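PDB 3LMZ: putative sugar isomerase from Parabacteroides distasonis, which probably isomerises or epimerises a sugar with a xylose isomerase-like TIM barrel, although its reaction and natural substrate are not established. Local coordinates for residues Phe18-Ala23 with Gly248-Val253; Ile203-Gly208 with Cys228-Glu233. All coordinates share one frame; numbering follows the deposited sequence. Where two conformers were deposited one is given.

Interaction 1: residues Phe18-Ala23 with Gly248-Val253; sequences FHLGMA and GYFKAV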
loop_
_atom_site.group_PDB
_atom_site.type_symbol
_atom_site.label_atom_id
_atom_site.label_comp_id
_atom_site.label_asym_id
_atom_site.label_seq_id
_atom_site.Cartn_x
_atom_site.Cartn_y
_atom_site.Cartn_z
ATOM N N PHE A 18 -6.913 -2.573 18.072
ATOM C CA PHE A 18 -6.560 -1.212 17.760
ATOM C C PHE A 18 -7.351 -0.672 16.558
ATOM O O PHE A 18 -7.942 -1.426 15.799
ATOM C CB PHE A 18 -5.033 -1.111 17.519
ATOM C CG PHE A 18 -4.610 -1.706 16.210
ATOM C CD1 PHE A 18 -4.808 -1.026 15.022
ATOM C CD2 PHE A 18 -4.074 -2.947 16.157
ATOM C CE1 PHE A 18 -4.474 -1.585 13.802
ATOM C CE2 PHE A 18 -3.705 -3.508 14.835
ATOM C CZ PHE A 18 -3.917 -2.809 13.745
ATOM N N HIS A 19 -7.284 0.638 16.370
ATOM C CA HIS A 19 -7.934 1.320 15.260
ATOM C C HIS A 19 -6.873 2.052 14.419
ATOM O O HIS A 19 -6.008 2.749 14.940
ATOM C CB HIS A 19 -8.911 2.324 15.798
ATOM C CG HIS A 19 -9.866 1.752 16.790
ATOM N ND1 HIS A 19 -10.976 1.049 16.395
ATOM C CD2 HIS A 19 -9.855 1.734 18.150
ATOM C CE1 HIS A 19 -11.635 0.655 17.473
ATOM N NE2 HIS A 19 -10.973 1.047 18.547
ATOM N N LEU A 20 -6.951 1.927 13.103
ATOM C CA LEU A 20 -6.077 2.605 12.174
ATOM C C LEU A 20 -6.500 4.072 12.007
ATOM O O LEU A 20 -7.663 4.391 11.709
ATOM C CB LEU A 20 -6.130 1.902 10.808
ATOM C CG LEU A 20 -5.228 2.466 9.709
ATOM C CD1 LEU A 20 -3.744 2.515 10.112
ATOM C CD2 LEU A 20 -5.311 1.631 8.415
ATOM N N GLY A 21 -5.524 4.968 12.157
ATOM C CA GLY A 21 -5.774 6.394 11.953
ATOM C C GLY A 21 -4.643 7.078 11.230
ATOM O O GLY A 21 -3.683 6.445 10.763
HETATM N N MSE A 22 -4.776 8.396 11.110
HETATM C CA MSE A 22 -3.728 9.239 10.572
HETATM C C MSE A 22 -3.391 10.347 11.559
HETATM O O MSE A 22 -4.236 11.012 12.112
HETATM C CB MSE A 22 -4.161 9.866 9.246
HETATM C CG MSE A 22 -3.026 10.565 8.499
HETATM SE SE MSE A 22 -2.156 9.181 7.419
HETATM C CE MSE A 22 -3.434 9.025 6.023
ATOM N N ALA A 23 -2.085 10.529 11.686
ATOM C CA ALA A 23 -1.517 11.588 12.499
ATOM C C ALA A 23 -1.553 12.856 11.595
ATOM O O ALA A 23 -1.245 12.774 10.387
ATOM C CB ALA A 23 -0.030 11.193 12.891
ATOM N N GLY A 248 -1.338 0.262 2.739
ATOM C CA GLY A 248 -1.536 -1.075 2.199
ATOM C C GLY A 248 -0.734 -2.151 2.876
ATOM O O GLY A 248 -1.231 -3.188 3.191
ATOM N N TYR A 249 0.552 -1.874 3.094
ATOM C CA TYR A 249 1.425 -2.817 3.742
ATOM C C TYR A 249 0.873 -3.084 5.164
ATOM O O TYR A 249 0.731 -4.207 5.640
ATOM C CB TYR A 249 2.852 -2.356 3.771
ATOM C CG TYR A 249 3.878 -3.455 4.016
ATOM C CD1 TYR A 249 4.091 -3.949 5.268
ATOM C CD2 TYR A 249 4.613 -3.999 2.950
ATOM C CE1 TYR A 249 5.003 -5.025 5.474
ATOM C CE2 TYR A 249 5.501 -5.019 3.144
ATOM C CZ TYR A 249 5.689 -5.538 4.398
ATOM O OH TYR A 249 6.570 -6.574 4.572
ATOM N N PHE A 250 0.544 -2.039 5.916
ATOM C CA PHE A 250 0.090 -2.175 7.291
ATOM C C PHE A 250 -1.253 -2.894 7.348
ATOM O O PHE A 250 -1.518 -3.696 8.281
ATOM C CB PHE A 250 -0.032 -0.796 7.954
ATOM C CG PHE A 250 -0.326 -0.855 9.432
ATOM C CD1 PHE A 250 0.683 -1.060 10.334
ATOM C CD2 PHE A 250 -1.618 -0.755 9.885
ATOM C CE1 PHE A 250 0.416 -1.131 11.710
ATOM C CE2 PHE A 250 -1.893 -0.854 11.252
ATOM C CZ PHE A 250 -0.881 -1.055 12.138
ATOM N N LYS A 251 -2.166 -2.622 6.402
ATOM C CA LYS A 251 -3.443 -3.341 6.387
ATOM C C LYS A 251 -3.192 -4.865 6.245
ATOM O O LYS A 251 -3.793 -5.693 6.922
ATOM C CB LYS A 251 -4.351 -2.872 5.259
ATOM C CG LYS A 251 -5.040 -1.531 5.497
ATOM C CD LYS A 251 -5.860 -1.131 4.255
ATOM C CE LYS A 251 -6.637 0.149 4.437
ATOM N NZ LYS A 251 -7.490 0.466 3.215
ATOM N N ALA A 252 -2.290 -5.212 5.325
ATOM C CA ALA A 252 -1.970 -6.608 5.130
ATOM C C ALA A 252 -1.384 -7.245 6.355
ATOM O O ALA A 252 -1.795 -8.334 6.719
ATOM C CB ALA A 252 -1.041 -6.820 3.927
ATOM N N VAL A 253 -0.409 -6.591 6.990
ATOM C CA VAL A 253 0.138 -7.136 8.246
ATOM C C VAL A 253 -0.977 -7.337 9.290
ATOM O O VAL A 253 -1.043 -8.373 9.948
ATOM C CB VAL A 253 1.283 -6.302 8.822
ATOM C CG1 VAL A 253 1.792 -6.930 10.151
ATOM C CG2 VAL A 253 2.402 -6.201 7.840
#
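The rings of F18 and F250 meet where the first strand of the TIM barrel faces the C-terminal helix 240-256. They approach from opposite directions, with CE1 of F18 3.7 Å from CE2 of F250. F18 reaches the rim of the F250 ring, close to its plane, and the two planes stand 60° apart with the centroids separated by 5.7 Å. This is an oblique aromatic pair, neither a parallel stack nor a T-shape. At F18 the ring sits between the backbone N and the carbonyl carbon (chi1 73°), a cramped setting that turns it toward the helix. L20, two residues along, supplies the second hydrophobic touch: its CD1 lies 3.9 Å from CD2 of F250, the two side chains running past each other in opposite senses. F250 therefore meets F18, just before the strand, and L20, within it, along one stretch of its ring, CD2 to CZ. Helix 212-221 closes in on F18 through I216 and M219, so this end of the contact is buried.

Toward K251 the packing slackens. The other methyl of L20, CD2, comes no nearer than 4.3 Å to CG of K251, and both residues are partly exposed. The lysine chain is nearly fully extended, and its NZ is engaged elsewhere, hydrogen-bonding to the carbonyl oxygen of L42 and forming a salt bridge with E245 of the second subunit. Its aliphatic part thus borders the hydrophobic patch while its charge serves the dimer interface.

No hydrogen bond joins the two segments, whose backbones stay 8.7 Å apart between CA of L20 and CA of K251. With apolar contacts alone across it, the contact probably rests on side-chain fit and the exclusion of water, as expected where an outer helix packs on a barrel strand.

Interaction 2: residues Ile203-Gly208 with Cys228-Glu233; sequences IEIGRG and CSLEYE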
loop_
_atom_site.group_PDB
_atom_site.type_symbol
_atom_site.label_atom_id
_atom_site.label_comp_id
_atom_site.label_asym_id
_atom_site.label_seq_id
_atom_site.Cartn_x
_atom_site.Cartn_y
_atom_site.Cartn_z
ATOM N N ILE A 203 10.826 5.989 5.958
ATOM C CA ILE A 203 10.639 5.221 4.734
ATOM C C ILE A 203 9.249 4.598 4.760
ATOM O O ILE A 203 8.671 4.449 5.816
ATOM C CB ILE A 203 11.776 4.170 4.537
ATOM C CG1 ILE A 203 11.835 3.639 3.095
ATOM C CG2 ILE A 203 11.712 3.023 5.589
ATOM C CD1 ILE A 203 13.101 2.838 2.806
ATOM N N GLU A 204 8.788 4.132 3.615
ATOM C CA GLU A 204 7.477 3.503 3.467
ATOM C C GLU A 204 7.428 2.289 4.388
ATOM O O GLU A 204 8.380 1.540 4.447
ATOM C CB GLU A 204 7.287 3.076 2.002
ATOM C CG GLU A 204 7.148 4.224 1.060
ATOM C CD GLU A 204 8.457 4.767 0.487
ATOM O OE1 GLU A 204 9.562 4.583 1.054
ATOM O OE2 GLU A 204 8.410 5.456 -0.590
ATOM N N ILE A 205 6.268 2.060 5.026
ATOM C CA ILE A 205 6.081 0.935 5.908
ATOM C C ILE A 205 6.299 -0.342 5.125
ATOM O O ILE A 205 5.762 -0.535 4.011
ATOM C CB ILE A 205 4.683 0.944 6.574
ATOM C CG1 ILE A 205 4.660 2.069 7.620
ATOM C CG2 ILE A 205 4.344 -0.447 7.152
ATOM C CD1 ILE A 205 3.364 2.170 8.393
ATOM N N GLY A 206 7.140 -1.205 5.697
ATOM C CA GLY A 206 7.524 -2.460 5.076
ATOM C C GLY A 206 8.922 -2.447 4.487
ATOM O O GLY A 206 9.547 -3.514 4.373
ATOM N N ARG A 207 9.382 -1.264 4.076
ATOM C CA ARG A 207 10.719 -1.090 3.486
ATOM C C ARG A 207 11.817 -0.950 4.523
ATOM O O ARG A 207 12.992 -1.028 4.172
ATOM C CB ARG A 207 10.769 0.101 2.532
ATOM C CG ARG A 207 9.849 -0.011 1.400
ATOM C CD ARG A 207 10.148 1.067 0.380
ATOM N NE ARG A 207 9.139 1.298 -0.655
ATOM C CZ ARG A 207 9.337 2.039 -1.717
ATOM N NH1 ARG A 207 10.549 2.517 -1.987
ATOM N NH2 ARG A 207 8.354 2.212 -2.528
ATOM N N GLY A 208 11.460 -0.604 5.746
ATOM C CA GLY A 208 12.418 -0.292 6.805
ATOM C C GLY A 208 12.621 -1.413 7.787
ATOM O O GLY A 208 12.498 -2.585 7.461
ATOM N N CYS A 228 -3.556 3.547 16.107
ATOM C CA CYS A 228 -2.246 3.397 15.471
ATOM C C CYS A 228 -2.402 4.370 14.312
ATOM O O CYS A 228 -3.141 4.096 13.368
ATOM C CB CYS A 228 -2.051 1.967 14.940
ATOM S SG CYS A 228 -2.037 0.631 16.108
ATOM N N SER A 229 -1.732 5.515 14.439
ATOM C CA SER A 229 -1.883 6.667 13.559
ATOM C C SER A 229 -0.628 6.856 12.724
ATOM O O SER A 229 0.486 6.981 13.249
ATOM C CB SER A 229 -2.186 7.891 14.393
ATOM O OG SER A 229 -3.544 7.752 14.805
ATOM N N LEU A 230 -0.785 6.764 11.404
ATOM C CA LEU A 230 0.355 6.910 10.534
ATOM C C LEU A 230 0.878 8.313 10.503
ATOM O O LEU A 230 0.158 9.263 10.236
ATOM C CB LEU A 230 0.024 6.444 9.083
ATOM C CG LEU A 230 1.109 6.684 8.032
ATOM C CD1 LEU A 230 2.349 5.874 8.303
ATOM C CD2 LEU A 230 0.568 6.458 6.582
ATOM N N GLU A 231 2.152 8.451 10.833
ATOM C CA GLU A 231 2.849 9.740 10.754
ATOM C C GLU A 231 3.963 9.603 9.736
ATOM O O GLU A 231 5.068 9.123 10.006
ATOM C CB GLU A 231 3.381 10.183 12.114
ATOM C CG GLU A 231 3.899 11.596 12.089
ATOM C CD GLU A 231 4.178 12.140 13.477
ATOM O OE1 GLU A 231 5.014 11.522 14.203
ATOM O OE2 GLU A 231 3.583 13.178 13.815
ATOM N N TYR A 232 3.628 9.968 8.511
ATOM C CA TYR A 232 4.499 9.757 7.346
ATOM C C TYR A 232 5.359 10.974 7.058
ATOM O O TYR A 232 4.827 12.044 6.735
ATOM C CB TYR A 232 3.690 9.398 6.082
ATOM C CG TYR A 232 4.551 8.890 4.985
ATOM C CD1 TYR A 232 5.133 7.660 5.108
ATOM C CD2 TYR A 232 4.757 9.597 3.842
ATOM C CE1 TYR A 232 6.023 7.157 4.093
ATOM C CE2 TYR A 232 5.582 9.097 2.795
ATOM C CZ TYR A 232 6.241 7.907 2.963
ATOM O OH TYR A 232 7.052 7.417 1.948
ATOM N N GLU A 233 6.688 10.850 7.255
ATOM C CA GLU A 233 7.623 11.986 7.248
ATOM C C GLU A 233 8.689 11.842 6.179
ATOM O O GLU A 233 9.859 12.107 6.362
ATOM C CB GLU A 233 8.294 12.140 8.623
ATOM C CG GLU A 233 7.264 12.254 9.756
ATOM C CD GLU A 233 7.824 12.197 11.192
ATOM O OE1 GLU A 233 8.781 11.387 11.566
ATOM O OE2 GLU A 233 7.199 12.954 11.971
#
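Y232 and E204 meet just beyond the C-terminal end of barrel strand 227-230, where the 203-208 loop of the TIM barrel folds back in a type II beta turn from E204 to R207.

The apolar part is a methyl-to-methyl touch, CD1 of I205 lying 3.8 Å from CD1 of L230. I205 extends its long branch (chi2 -178°), which carries the terminal methyl across to the leucine.

The polar-looking part is van der Waals contact too. With CG beside the backbone N (chi1 -69°), CG of E204 lies 3.3 Å from OH of Y232; the bend at chi2 then folds the carboxylate back, so that CD of E204 is also 3.3 Å from that OH. CA of E204 borders the edge of the ring. Carboxylate and ring planes are 59° apart, and OE2 makes no hydrogen bond to the hydroxyl.

Charge is handled elsewhere: OE1 of E204 forms a salt bridge with K234. An alanine in place of E204 would probably deprive K234 of this partner and open a gap beside the Y232 hydroxyl.

Within the turn, N of R207 donates to O of E204 at 3.0 Å. The R207 guanidinium carries CD of E204 3.6 Å above its centre, and the long NE to OE1 pairing is one of charges alone.

Overall arrangement
The barrel strands 19-22 and 227-230 lie side by side, and backbone hydrogen bonds of C228 to H19 and G21 tie interaction 1 directly to interaction 2. Their centres are about 10 Å apart, on one side of the chain's centre, and interaction 2 is nested within the chain loop closed by interaction 1. Interaction 1 is partly buried, passing from an aromatic core to a lysine flank; interaction 2 is buried and combines methyl packing with a glutamate laid against a tyrosine. Helix 240-256 borders both: it forms one side of interaction 1, while its I243, S246 and I247 touch residues of interaction 2. Both also reach the second subunit.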